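Local atomic coordinates of nucleoside phosphorylase, putative (Trypanosoma brucei, PDB entry 3BJE), a protein that acts as a homodimeric uridine phosphorylase, using phosphate to split uridine into uracil and alpha-D-ribose 1-phosphate. Residues 189-192 / 193-197; 199-202 / 203-206; 272-275 / 276-279; 295-298 / 299-303. One frame throughout, in Å; residues are numbered along the deposited sequence.

Contact 1 of 4, residues 189-192 / 193-197; sequences QEIR and RIVRE
Glu190, Arg193 and Glu197 form a salt-bridge network along helix 186-198, a worked example of i, i+3 and i+4 pairing. NE and NH2 of Arg193 each take one carboxylate oxygen of Glu190. NH2 of Arg193 meets OE2 of Glu190 at 2.9 Å on its syn side, whereas Arg193 NE reaches Glu190 OE1 at 3.1 Å from above the carboxylate plane, the two flat groups being turned 41° apart. Glu190 starts with CG anti to its N (chi1 -179°) and then bends at chi2 (63°), which brings the carboxylate beside Arg193. The remaining nitrogen, Arg193 NH1, goes to Glu197 OE1 at 2.9 Å, so the guanidinium is held in its rotation by acids on two turns.

On another side of the helix, the Arg192 and Arg196 chains run alongside each other, with CD of Arg196 over one face of the Arg192 guanidinium. These like charges approach to 3.9 Å between Arg192 NH1 and Arg196 NE; the salt bridge of Arg192 to Asp205 probably eases the repulsion, while Arg196 NH1 donates to the carbonyl of Ile204. The buried side is apolar and packs on strands 161-169 and 279-281. There Ile191 and Val195 lie next to each other, their CG2 methyls 4.2 Å apart.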
ATOM      1  N   GLN A 189      -4.585  24.407   8.264  1.00 17.40           N
ATOM      2  CA  GLN A 189      -4.148  24.515   9.659  1.00 19.86           C
ATOM      3  C   GLN A 189      -5.318  24.297  10.621  1.00 19.67           C
ATOM      4  O   GLN A 189      -5.158  23.658  11.675  1.00 18.88           O
ATOM      5  CB  GLN A 189      -3.522  25.881   9.929  1.00 19.64           C
ATOM      6  CG  GLN A 189      -2.139  26.044   9.339  1.00 17.10           C
ATOM      7  CD  GLN A 189      -1.635  27.457   9.445  1.00 22.43           C
ATOM      8  OE1 GLN A 189      -1.729  28.082  10.500  1.00 26.07           O
ATOM      9  NE2 GLN A 189      -1.107  27.983   8.344  1.00 22.17           N
ATOM     10  N   GLU A 190      -6.490  24.824  10.264  1.00 17.67           N
ATOM     11  CA  GLU A 190      -7.689  24.669  11.080  1.00 18.59           C
ATOM     12  C   GLU A 190      -8.161  23.209  11.103  1.00 17.83           C
ATOM     13  O   GLU A 190      -8.503  22.672  12.157  1.00 18.99           O
ATOM     14  CB  GLU A 190      -8.796  25.593  10.559  1.00 21.00           C
ATOM     15  CG  GLU A 190     -10.096  25.546  11.353  1.00 20.44           C
ATOM     16  CD  GLU A 190      -9.970  26.015  12.809  1.00 24.44           C
ATOM     17  OE1 GLU A 190      -8.882  26.481  13.252  1.00 24.88           O
ATOM     18  OE2 GLU A 190     -10.993  25.903  13.516  1.00 24.95           O
ATOM     19  N   ILE A 191      -8.149  22.555   9.940  1.00 17.31           N
ATOM     20  CA  ILE A 191      -8.486  21.129   9.879  1.00 18.82           C
ATOM     21  C   ILE A 191      -7.552  20.335  10.797  1.00 17.82           C
ATOM     22  O   ILE A 191      -8.006  19.541  11.610  1.00 19.50           O
ATOM     23  CB  ILE A 191      -8.426  20.575   8.420  1.00 18.57           C
ATOM     24  CG1 ILE A 191      -9.580  21.148   7.593  1.00 18.14           C
ATOM     25  CG2 ILE A 191      -8.457  19.041   8.416  1.00 18.31           C
ATOM     26  CD1 ILE A 191      -9.478  20.887   6.088  1.00 20.51           C
ATOM     27  N   ARG A 192      -6.249  20.554  10.671  1.00 17.16           N
ATOM     28  CA  ARG A 192      -5.305  19.805  11.488  1.00 17.95           C
ATOM     29  C   ARG A 192      -5.554  20.050  12.976  1.00 18.33           C
ATOM     30  O   ARG A 192      -5.523  19.101  13.768  1.00 19.13           O
ATOM     31  CB  ARG A 192      -3.862  20.139  11.148  1.00 21.46           C
ATOM     32  CG  ARG A 192      -2.927  19.119  11.733  1.00 22.55           C
ATOM     33  CD  ARG A 192      -1.506  19.341  11.300  1.00 22.27           C
ATOM     34  NE  ARG A 192      -0.681  18.215  11.737  1.00 23.25           N
ATOM     35  CZ  ARG A 192      -0.159  18.085  12.951  1.00 25.08           C
ATOM     36  NH1 ARG A 192      -0.349  19.006  13.888  1.00 23.67           N
ATOM     37  NH2 ARG A 192       0.573  17.018  13.228  1.00 24.46           N
ATOM     38  N   ARG A 193      -5.795  21.306  13.351  1.00 18.27           N
ATOM     39  CA  ARG A 193      -6.035  21.660  14.752  1.00 18.67           C
ATOM     40  C   ARG A 193      -7.258  20.914  15.282  1.00 16.97           C
ATOM     41  O   ARG A 193      -7.212  20.329  16.364  1.00 18.34           O
ATOM     42  CB  ARG A 193      -6.229  23.184  14.928  1.00 18.62           C
ATOM     43  CG  ARG A 193      -6.489  23.613  16.367  1.00 19.48           C
ATOM     44  CD  ARG A 193      -6.827  25.087  16.461  1.00 21.49           C
ATOM     45  NE  ARG A 193      -8.200  25.400  16.056  1.00 24.27           N
ATOM     46  CZ  ARG A 193      -9.260  25.379  16.869  1.00 26.25           C
ATOM     47  NH1 ARG A 193      -9.143  25.002  18.139  1.00 26.48           N
ATOM     48  NH2 ARG A 193     -10.459  25.708  16.399  1.00 28.99           N
ATOM     49  N   ILE A 194      -8.357  20.950  14.538  1.00 18.65           N
ATOM     50  CA  ILE A 194      -9.588  20.320  14.979  1.00 16.29           C
ATOM     51  C   ILE A 194      -9.411  18.811  15.080  1.00 17.78           C
ATOM     52  O   ILE A 194      -9.777  18.200  16.076  1.00 17.79           O
ATOM     53  CB  ILE A 194     -10.775  20.693  14.049  1.00 17.82           C
ATOM     54  CG1 ILE A 194     -11.129  22.170  14.207  1.00 19.30           C
ATOM     55  CG2 ILE A 194     -12.009  19.837  14.331  1.00 17.04           C
ATOM     56  CD1 ILE A 194     -11.780  22.533  15.546  1.00 21.46           C
ATOM     57  N   VAL A 195      -8.814  18.203  14.066  1.00 17.11           N
ATOM     58  CA  VAL A 195      -8.604  16.753  14.092  1.00 18.02           C
ATOM     59  C   VAL A 195      -7.689  16.338  15.257  1.00 17.86           C
ATOM     60  O   VAL A 195      -7.957  15.348  15.944  1.00 19.63           O
ATOM     61  CB  VAL A 195      -8.017  16.234  12.744  1.00 18.32           C
ATOM     62  CG1 VAL A 195      -7.650  14.752  12.856  1.00 23.18           C
ATOM     63  CG2 VAL A 195      -9.025  16.434  11.618  1.00 21.01           C
ATOM     64  N   ARG A 196      -6.604  17.072  15.480  1.00 19.57           N
ATOM     65  CA  ARG A 196      -5.693  16.766  16.585  1.00 20.77           C
ATOM     66  C   ARG A 196      -6.324  16.966  17.969  1.00 20.51           C
ATOM     67  O   ARG A 196      -5.973  16.247  18.912  1.00 22.44           O
ATOM     68  CB  ARG A 196      -4.426  17.614  16.464  1.00 22.42           C
ATOM     69  CG  ARG A 196      -3.562  17.240  15.268  1.00 24.20           C
ATOM     70  CD  ARG A 196      -2.614  16.121  15.606  1.00 25.55           C
ATOM     71  NE  ARG A 196      -1.663  16.573  16.622  1.00 25.82           N
ATOM     72  CZ  ARG A 196      -0.727  15.801  17.167  1.00 29.94           C
ATOM     73  NH1 ARG A 196      -0.586  14.543  16.775  1.00 24.52           N
ATOM     74  NH2 ARG A 196       0.090  16.303  18.091  1.00 29.54           N
ATOM     75  N   GLU A 197      -7.225  17.935  18.106  1.00 19.24           N
ATOM     76  CA  GLU A 197      -7.790  18.267  19.416  1.00 20.00           C
ATOM     77  C   GLU A 197      -9.000  17.422  19.759  1.00 19.92           C
ATOM     78  O   GLU A 197      -9.222  17.094  20.925  1.00 20.49           O
ATOM     79  CB  GLU A 197      -8.137  19.762  19.497  1.00 20.56           C
ATOM     80  CG  GLU A 197      -6.875  20.621  19.556  1.00 26.50           C
ATOM     81  CD  GLU A 197      -7.125  22.130  19.596  1.00 29.07           C
ATOM     82  OE1 GLU A 197      -8.288  22.579  19.494  1.00 29.04           O
ATOM     83  OE2 GLU A 197      -6.125  22.873  19.723  1.00 32.66           O
TER

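Contact 2 of 4, residues 199-202 / 203-206; sequences TGLR and AIDI
Leu201 is met by two isoleucines at different angles: its side chain crosses that of Ile204 on a slant and that of Ile206 at about a right angle. CD2 of Leu201 comes to 4.1 Å from CG1 of Ile204, and CB of Leu201 lies 4.0 Å from CG2 of Ile206. That methyl reaches the leucine because it stands anti to the carbonyl carbon of Ile206, while CG1 takes the place between N and C (chi1 61°). Tyr176 of the second subunit packs on Leu201 and Ile204.

A short 3-10 turn at 200-202 brings Leu201 and Ile204 together, Ile204 N donating to Leu201 O at 2.9 Å; an inverse gamma turn centred on Asp205 then precedes Ile206. An ST turn opens the segment, OG1 of Thr199 accepting from N of Leu201 at 3.0 Å. The Arg202 side chain folds back so that Thr199 O sits over the middle of one face of its guanidinium, 3.1 Å above the plane of that group.

Leu201 rests on Val195 of helix 186-198 and Gly200 N is held by Glu273 of helix 270-276, as the chain passes from the first of these helices into strand 207-210.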
ATOM      1  N   THR A 199     -10.043  14.309  18.131  1.00 16.93           N
ATOM      2  CA  THR A 199     -10.093  12.893  17.804  1.00 17.93           C
ATOM      3  C   THR A 199      -8.873  12.171  18.348  1.00 17.74           C
ATOM      4  O   THR A 199      -7.888  12.786  18.733  1.00 17.60           O
ATOM      5  CB  THR A 199     -10.119  12.623  16.275  1.00 17.62           C
ATOM      6  OG1 THR A 199      -8.803  12.754  15.719  1.00 19.44           O
ATOM      7  CG2 THR A 199     -11.062  13.562  15.529  1.00 17.47           C
ATOM      8  N   GLY A 200      -8.934  10.844  18.331  1.00 17.67           N
ATOM      9  CA  GLY A 200      -7.798  10.013  18.709  1.00 16.99           C
ATOM     10  C   GLY A 200      -6.591  10.138  17.808  1.00 16.99           C
ATOM     11  O   GLY A 200      -5.518   9.618  18.134  1.00 18.51           O
ATOM     12  N   LEU A 201      -6.747  10.825  16.670  1.00 15.93           N
ATOM     13  CA  LEU A 201      -5.578  11.175  15.845  1.00 15.85           C
ATOM     14  C   LEU A 201      -4.665  12.178  16.564  1.00 18.01           C
ATOM     15  O   LEU A 201      -3.603  12.497  16.056  1.00 18.61           O
ATOM     16  CB  LEU A 201      -5.995  11.698  14.477  1.00 17.53           C
ATOM     17  CG  LEU A 201      -6.720  10.623  13.642  1.00 19.93           C
ATOM     18  CD1 LEU A 201      -7.493  11.253  12.495  1.00 20.02           C
ATOM     19  CD2 LEU A 201      -5.765   9.530  13.089  1.00 20.05           C
ATOM     20  N   ARG A 202      -5.045  12.637  17.757  1.00 17.88           N
ATOM     21  CA  ARG A 202      -4.105  13.316  18.636  1.00 16.94           C
ATOM     22  C   ARG A 202      -2.795  12.518  18.811  1.00 19.49           C
ATOM     23  O   ARG A 202      -1.778  13.082  19.161  1.00 21.84           O
ATOM     24  CB  ARG A 202      -4.748  13.643  19.994  1.00 18.58           C
ATOM     25  CG  ARG A 202      -5.020  12.431  20.875  1.00 19.65           C
ATOM     26  CD  ARG A 202      -5.611  12.816  22.220  1.00 18.73           C
ATOM     27  NE  ARG A 202      -6.828  13.614  22.073  1.00 18.69           N
ATOM     28  CZ  ARG A 202      -8.045  13.126  21.851  1.00 19.63           C
ATOM     29  NH1 ARG A 202      -8.251  11.811  21.784  1.00 18.60           N
ATOM     30  NH2 ARG A 202      -9.065  13.971  21.693  1.00 20.03           N
ATOM     31  N   ALA A 203      -2.859  11.206  18.588  1.00 18.55           N
ATOM     32  CA  ALA A 203      -1.696  10.325  18.756  1.00 18.85           C
ATOM     33  C   ALA A 203      -0.810  10.222  17.512  1.00 19.07           C
ATOM     34  O   ALA A 203       0.247   9.594  17.562  1.00 20.33           O
ATOM     35  CB  ALA A 203      -2.169   8.938  19.163  1.00 21.11           C
ATOM     36  N   ILE A 204      -1.233  10.850  16.413  1.00 18.68           N
ATOM     37  CA  ILE A 204      -0.593  10.651  15.104  1.00 18.47           C
ATOM     38  C   ILE A 204      -0.182  11.993  14.517  1.00 17.67           C
ATOM     39  O   ILE A 204      -0.936  12.946  14.566  1.00 17.57           O
ATOM     40  CB  ILE A 204      -1.569   9.960  14.117  1.00 18.15           C
ATOM     41  CG1 ILE A 204      -2.103   8.650  14.720  1.00 18.87           C
ATOM     42  CG2 ILE A 204      -0.919   9.709  12.746  1.00 17.15           C
ATOM     43  CD1 ILE A 204      -1.033   7.539  14.830  1.00 19.79           C
ATOM     44  N   ASP A 205       1.003  12.057  13.920  1.00 18.16           N
ATOM     45  CA  ASP A 205       1.466  13.273  13.225  1.00 18.12           C
ATOM     46  C   ASP A 205       0.788  13.331  11.842  1.00 18.22           C
ATOM     47  O   ASP A 205       1.425  13.166  10.799  1.00 18.42           O
ATOM     48  CB  ASP A 205       2.999  13.293  13.106  1.00 18.30           C
ATOM     49  CG  ASP A 205       3.533  14.583  12.529  1.00 23.52           C
ATOM     50  OD1 ASP A 205       2.786  15.575  12.396  1.00 23.51           O
ATOM     51  OD2 ASP A 205       4.732  14.619  12.207  1.00 23.86           O
ATOM     52  N   ILE A 206      -0.523  13.556  11.842  1.00 18.98           N
ATOM     53  CA  ILE A 206      -1.294  13.643  10.595  1.00 18.44           C
ATOM     54  C   ILE A 206      -0.857  14.823   9.730  1.00 20.39           C
ATOM     55  O   ILE A 206      -0.294  15.806  10.226  1.00 20.00           O
ATOM     56  CB  ILE A 206      -2.808  13.724  10.852  1.00 20.65           C
ATOM     57  CG1 ILE A 206      -3.154  14.972  11.674  1.00 23.56           C
ATOM     58  CG2 ILE A 206      -3.275  12.485  11.589  1.00 21.16           C
ATOM     59  CD1 ILE A 206      -4.621  15.332  11.653  1.00 27.67           C
TER

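Contact 3 of 4, residues 272-275 / 276-279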
ATOM      1  N   GLU A 272     -17.047   7.556  14.296  1.00 16.64           N
ATOM      2  CA  GLU A 272     -17.878   8.488  15.043  1.00 18.16           C
ATOM      3  C   GLU A 272     -17.145   9.775  15.356  1.00 16.78           C
ATOM      4  O   GLU A 272     -17.738  10.855  15.275  1.00 17.56           O
ATOM      5  CB  GLU A 272     -18.401   7.846  16.335  1.00 19.23           C
ATOM      6  CG  GLU A 272     -19.565   6.886  16.126  1.00 24.26           C
ATOM      7  CD  GLU A 272     -20.267   6.511  17.438  1.00 25.93           C
ATOM      8  OE1 GLU A 272     -19.725   5.664  18.172  1.00 36.09           O
ATOM      9  OE2 GLU A 272     -21.366   7.044  17.717  1.00 31.30           O
ATOM     10  N   GLU A 273     -15.854   9.666  15.678  1.00 16.53           N
ATOM     11  CA  GLU A 273     -15.049  10.857  15.943  1.00 14.53           C
ATOM     12  C   GLU A 273     -14.965  11.751  14.700  1.00 17.37           C
ATOM     13  O   GLU A 273     -15.310  12.950  14.745  1.00 18.22           O
ATOM     14  CB  GLU A 273     -13.658  10.493  16.441  1.00 14.90           C
ATOM     15  CG  GLU A 273     -13.650   9.811  17.780  1.00 15.64           C
ATOM     16  CD  GLU A 273     -12.245   9.433  18.247  1.00 16.78           C
ATOM     17  OE1 GLU A 273     -11.302   9.737  17.516  1.00 17.95           O
ATOM     18  OE2 GLU A 273     -12.097   8.845  19.345  1.00 18.62           O
ATOM     19  N   LEU A 274     -14.529  11.171  13.587  1.00 16.02           N
ATOM     20  CA  LEU A 274     -14.436  11.943  12.341  1.00 16.63           C
ATOM     21  C   LEU A 274     -15.782  12.507  11.922  1.00 16.24           C
ATOM     22  O   LEU A 274     -15.864  13.626  11.415  1.00 18.78           O
ATOM     23  CB  LEU A 274     -13.883  11.099  11.197  1.00 19.06           C
ATOM     24  CG  LEU A 274     -12.406  10.754  11.314  1.00 18.37           C
ATOM     25  CD1 LEU A 274     -11.999   9.805  10.180  1.00 19.88           C
ATOM     26  CD2 LEU A 274     -11.515  11.995  11.305  1.00 19.73           C
ATOM     27  N   GLY A 275     -16.837  11.717  12.101  1.00 15.81           N
ATOM     28  CA  GLY A 275     -18.185  12.143  11.754  1.00 18.25           C
ATOM     29  C   GLY A 275     -18.707  13.310  12.563  1.00 16.80           C
ATOM     30  O   GLY A 275     -19.674  13.982  12.126  1.00 18.68           O
ATOM     31  N   SER A 276     -18.118  13.558  13.742  1.00 15.79           N
ATOM     32  CA  SER A 276     -18.609  14.622  14.650  1.00 17.10           C
ATOM     33  C   SER A 276     -18.028  15.989  14.281  1.00 16.65           C
ATOM     34  O   SER A 276     -18.508  17.022  14.768  1.00 17.48           O
ATOM     35  CB  SER A 276     -18.248  14.298  16.094  1.00 18.55           C
ATOM     36  OG  SER A 276     -16.862  14.459  16.333  1.00 22.75           O
ATOM     37  N   LEU A 277     -17.003  15.991  13.430  1.00 17.02           N
ATOM     38  CA  LEU A 277     -16.235  17.200  13.161  1.00 17.17           C
ATOM     39  C   LEU A 277     -16.951  18.148  12.205  1.00 17.86           C
ATOM     40  O   LEU A 277     -17.633  17.725  11.259  1.00 18.87           O
ATOM     41  CB  LEU A 277     -14.833  16.878  12.616  1.00 17.77           C
ATOM     42  CG  LEU A 277     -13.977  15.890  13.413  1.00 17.46           C
ATOM     43  CD1 LEU A 277     -12.633  15.750  12.798  1.00 17.70           C
ATOM     44  CD2 LEU A 277     -13.837  16.364  14.861  1.00 18.76           C
ATOM     45  N   LYS A 278     -16.756  19.439  12.464  1.00 19.13           N
ATOM     46  CA  LYS A 278     -17.171  20.492  11.580  1.00 23.48           C
ATOM     47  C   LYS A 278     -15.998  21.450  11.477  1.00 23.51           C
ATOM     48  O   LYS A 278     -15.467  21.902  12.495  1.00 28.57           O
ATOM     49  CB  LYS A 278     -18.406  21.193  12.144  1.00 25.03           C
ATOM     50  CG  LYS A 278     -19.637  20.311  12.144  1.00 26.48           C
ATOM     51  CD  LYS A 278     -20.871  21.049  12.628  1.00 31.71           C
ATOM     52  CE  LYS A 278     -22.120  20.202  12.404  1.00 38.76           C
ATOM     53  NZ  LYS A 278     -22.313  19.847  10.957  1.00 42.55           N
ATOM     54  N   PHE A 279     -15.567  21.726  10.252  1.00 19.28           N
ATOM     55  CA  PHE A 279     -14.473  22.638  10.020  1.00 22.09           C
ATOM     56  C   PHE A 279     -15.052  23.953   9.559  1.00 21.12           C
ATOM     57  O   PHE A 279     -15.691  24.010   8.517  1.00 21.79           O
ATOM     58  CB  PHE A 279     -13.533  22.080   8.948  1.00 21.55           C
ATOM     59  CG  PHE A 279     -13.058  20.669   9.226  1.00 18.98           C
ATOM     60  CD1 PHE A 279     -12.430  20.363  10.425  1.00 16.64           C
ATOM     61  CD2 PHE A 279     -13.251  19.657   8.295  1.00 19.31           C
ATOM     62  CE1 PHE A 279     -12.010  19.096  10.697  1.00 17.99           C
ATOM     63  CE2 PHE A 279     -12.813  18.361   8.559  1.00 20.72           C
ATOM     64  CZ  PHE A 279     -12.187  18.084   9.761  1.00 17.72           C
TER
HETATM   65  O   HOH W   1     -17.128  15.437   9.892  1.00 18.79           O
HETATM   66  O   HOH W   2     -20.147  16.818  11.615  1.00 27.64           O
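The flat carbonyl group of Glu273 receives Ser276 at two places, one in its plane and one over a face. In the plane, on a lone pair of Glu273 O, sits the hydroxyl OG of Ser276, which donates at 2.7 Å. Above it, 63° out of the plane and not on a lone pair, comes the backbone N of the same serine, at 3.0 Å from Glu273 O. The hydroxyl can bend back because OG stands between the backbone N and the carbonyl carbon of Ser276 (chi1 72°), which turns it toward the preceding turn.

Leu277 carries the apolar side. Its CG passes 3.5 Å from Glu273 O, and its CD1 meets CD2 of Leu274 at 4.2 Å, the two chains slanting across each other. They face inward, Leu274 packing on Ala245 and Ile291 of strands 239-246 and 284-292, and Leu277 on Val195 of helix 186-198.

Between helix 270-276 and strand 279-281 two waters bridge main-chain carbonyls. One donates to Leu274 O and Leu277 O, the other to Gly275 O and Leu277 O. Leu274 O thus takes a water proton as well as the weak bond from Leu277 N (3.3 Å). The chemistry implies a division of labour: Glu273 O is taken by OG and N of Ser276, while waters supply protons to Leu274 O and Gly275 O and link both to Leu277 O.

Contact 4 of 4, residues 295-298 / 299-303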
ATOM      1  N   THR A 295      -6.179   9.138  -1.308  1.00 18.07           N
ATOM      2  CA  THR A 295      -6.385  10.515  -1.748  1.00 16.99           C
ATOM      3  C   THR A 295      -5.401  11.516  -1.151  1.00 17.60           C
ATOM      4  O   THR A 295      -4.943  12.412  -1.846  1.00 19.52           O
ATOM      5  CB  THR A 295      -7.861  10.929  -1.509  1.00 17.37           C
ATOM      6  OG1 THR A 295      -8.679  10.179  -2.401  1.00 19.88           O
ATOM      7  CG2 THR A 295      -8.087  12.415  -1.782  1.00 19.30           C
ATOM      8  N   SER A 296      -5.086  11.388   0.139  1.00 17.31           N
ATOM      9  CA  SER A 296      -4.179  12.328   0.787  1.00 17.18           C
ATOM     10  C   SER A 296      -2.867  12.469   0.009  1.00 18.21           C
ATOM     11  O   SER A 296      -2.445  13.595  -0.286  1.00 18.52           O
ATOM     12  CB  SER A 296      -3.862  11.870   2.211  1.00 19.24           C
ATOM     13  OG  SER A 296      -3.326  10.558   2.204  1.00 17.60           O
ATOM     14  N   ALA A 297      -2.229  11.344  -0.343  1.00 17.13           N
ATOM     15  CA  ALA A 297      -0.927  11.374  -1.050  1.00 16.72           C
ATOM     16  C   ALA A 297      -1.088  11.836  -2.501  1.00 17.29           C
ATOM     17  O   ALA A 297      -0.216  12.503  -3.058  1.00 18.16           O
ATOM     18  CB  ALA A 297      -0.235  10.000  -1.021  1.00 19.55           C
ATOM     19  N   ILE A 298      -2.180  11.462  -3.143  1.00 18.67           N
ATOM     20  CA  ILE A 298      -2.436  11.973  -4.485  1.00 15.90           C
ATOM     21  C   ILE A 298      -2.440  13.476  -4.458  1.00 16.71           C
ATOM     22  O   ILE A 298      -1.822  14.128  -5.296  1.00 17.47           O
ATOM     23  CB  ILE A 298      -3.800  11.488  -5.018  1.00 16.55           C
ATOM     24  CG1 ILE A 298      -3.731  10.010  -5.335  1.00 17.61           C
ATOM     25  CG2 ILE A 298      -4.236  12.280  -6.261  1.00 20.02           C
ATOM     26  CD1 ILE A 298      -5.107   9.401  -5.629  1.00 17.54           C
ATOM     27  N   CYS A 299      -3.210  14.051  -3.529  1.00 18.69           N
ATOM     28  CA  CYS A 299      -3.299  15.501  -3.433  1.00 17.50           C
ATOM     29  C   CYS A 299      -1.954  16.153  -3.067  1.00 15.59           C
ATOM     30  O   CYS A 299      -1.532  17.145  -3.666  1.00 16.54           O
ATOM     31  CB  CYS A 299      -4.374  15.890  -2.426  1.00 18.22           C
ATOM     32  SG  CYS A 299      -6.048  15.541  -3.026  1.00 20.02           S
ATOM     33  N   TYR A 300      -1.312  15.618  -2.043  1.00 16.71           N
ATOM     34  CA  TYR A 300      -0.071  16.210  -1.542  1.00 16.80           C
ATOM     35  C   TYR A 300       1.077  16.138  -2.539  1.00 17.45           C
ATOM     36  O   TYR A 300       1.752  17.139  -2.807  1.00 17.52           O
ATOM     37  CB  TYR A 300       0.345  15.546  -0.229  1.00 18.53           C
ATOM     38  CG  TYR A 300       1.542  16.219   0.405  1.00 17.50           C
ATOM     39  CD1 TYR A 300       1.394  17.230   1.345  1.00 18.44           C
ATOM     40  CD2 TYR A 300       2.830  15.860   0.037  1.00 18.29           C
ATOM     41  CE1 TYR A 300       2.504  17.859   1.897  1.00 19.25           C
ATOM     42  CE2 TYR A 300       3.949  16.471   0.587  1.00 17.07           C
ATOM     43  CZ  TYR A 300       3.778  17.485   1.511  1.00 20.32           C
ATOM     44  OH  TYR A 300       4.868  18.110   2.065  1.00 21.02           O
ATOM     45  N   LEU A 301       1.326  14.948  -3.058  1.00 17.43           N
ATOM     46  CA  LEU A 301       2.455  14.753  -3.959  1.00 18.49           C
ATOM     47  C   LEU A 301       2.187  15.450  -5.310  1.00 20.20           C
ATOM     48  O   LEU A 301       3.109  16.039  -5.871  1.00 19.88           O
ATOM     49  CB  LEU A 301       2.694  13.270  -4.157  1.00 18.01           C
ATOM     50  CG  LEU A 301       3.167  12.514  -2.898  1.00 18.78           C
ATOM     51  CD1 LEU A 301       3.314  11.026  -3.184  1.00 19.32           C
ATOM     52  CD2 LEU A 301       4.517  13.028  -2.407  1.00 18.93           C
ATOM     53  N   SER A 302       0.933  15.436  -5.793  1.00 18.58           N
ATOM     54  CA  SER A 302       0.608  16.147  -7.045  1.00 17.06           C
ATOM     55  C   SER A 302       0.819  17.646  -6.865  1.00 17.75           C
ATOM     56  O   SER A 302       1.441  18.309  -7.724  1.00 18.70           O
ATOM     57  CB  SER A 302      -0.813  15.841  -7.531  1.00 17.46           C
ATOM     58  OG  SER A 302      -0.954  14.473  -7.854  1.00 18.94           O
ATOM     59  N   ASP A 303       0.310  18.193  -5.760  1.00 18.12           N
ATOM     60  CA  ASP A 303       0.462  19.613  -5.513  1.00 17.93           C
ATOM     61  C   ASP A 303       1.939  19.979  -5.417  1.00 17.78           C
ATOM     62  O   ASP A 303       2.357  21.017  -5.931  1.00 19.24           O
ATOM     63  CB  ASP A 303      -0.297  20.051  -4.260  1.00 16.63           C
ATOM     64  CG  ASP A 303       0.048  21.459  -3.853  1.00 18.61           C
ATOM     65  OD1 ASP A 303      -0.554  22.407  -4.420  1.00 21.60           O
ATOM     66  OD2 ASP A 303       0.948  21.623  -3.002  1.00 21.21           O
TER
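Leu301 packs back along helix 295-305 over Ala297, one turn earlier. Its CB lies 3.2 Å from Ala297 O, the carbonyl that also accepts the backbone N of Leu301. CG follows at 3.4 Å from the same Ala297 O, and at the tip CD1 is 3.8 Å from Ala297 O and 4.3 Å from CB of Ala297. With CG anti to the carbonyl carbon (chi1 -66°), the chain leans back toward that turn; the side chain also touches Leu104 of helix 97-112 and Phe261 of the second subunit.

Ser302 bends the same way for a polar purpose. Its OG donates to Ile298 O at 2.7 Å, and its backbone N reaches the same oxygen at 3.1 Å, so one carbonyl of a buried residue accepts two bonds from a single serine. At the start of the helix, CG2 of Thr295 touches SG of Cys299 at 3.9 Å.

Through the hydrogen bond of its OG1 to Glu292, Thr295 probably serves as a second-shell residue of the ribose 1-phosphate pocket. Glu292, at the end of strand 284-292, and the two residues after it line that pocket and lead into helix 295-305, as expected in the phosphorylase superfamily.

Contacts 1, 2 and 3 form one continuous patch on the same side of the chain, with centres 9 to 13 Å apart. Helix 186-198 joins them: Val195 CG1 of contact 1 packs on Ile206 CD1 of contact 2 at 3.3 Å, and Ile194 CG2 on Phe279 CE1 of contact 3 at 3.7 Å. Contacts 2 and 3 meet directly as well, Thr199 CG2 lying 3.8 Å from Leu277 CD1. Contact 4 stands apart near the chain centre, about 19 Å from contacts 1 and 2, centre to centre. It is also nearest the bound ligands: the Thr295 side chain lies about 7 Å from ribose 1-phosphate and 9 Å from uracil, against about 14 and 10 Å for that of Leu274 in contact 3.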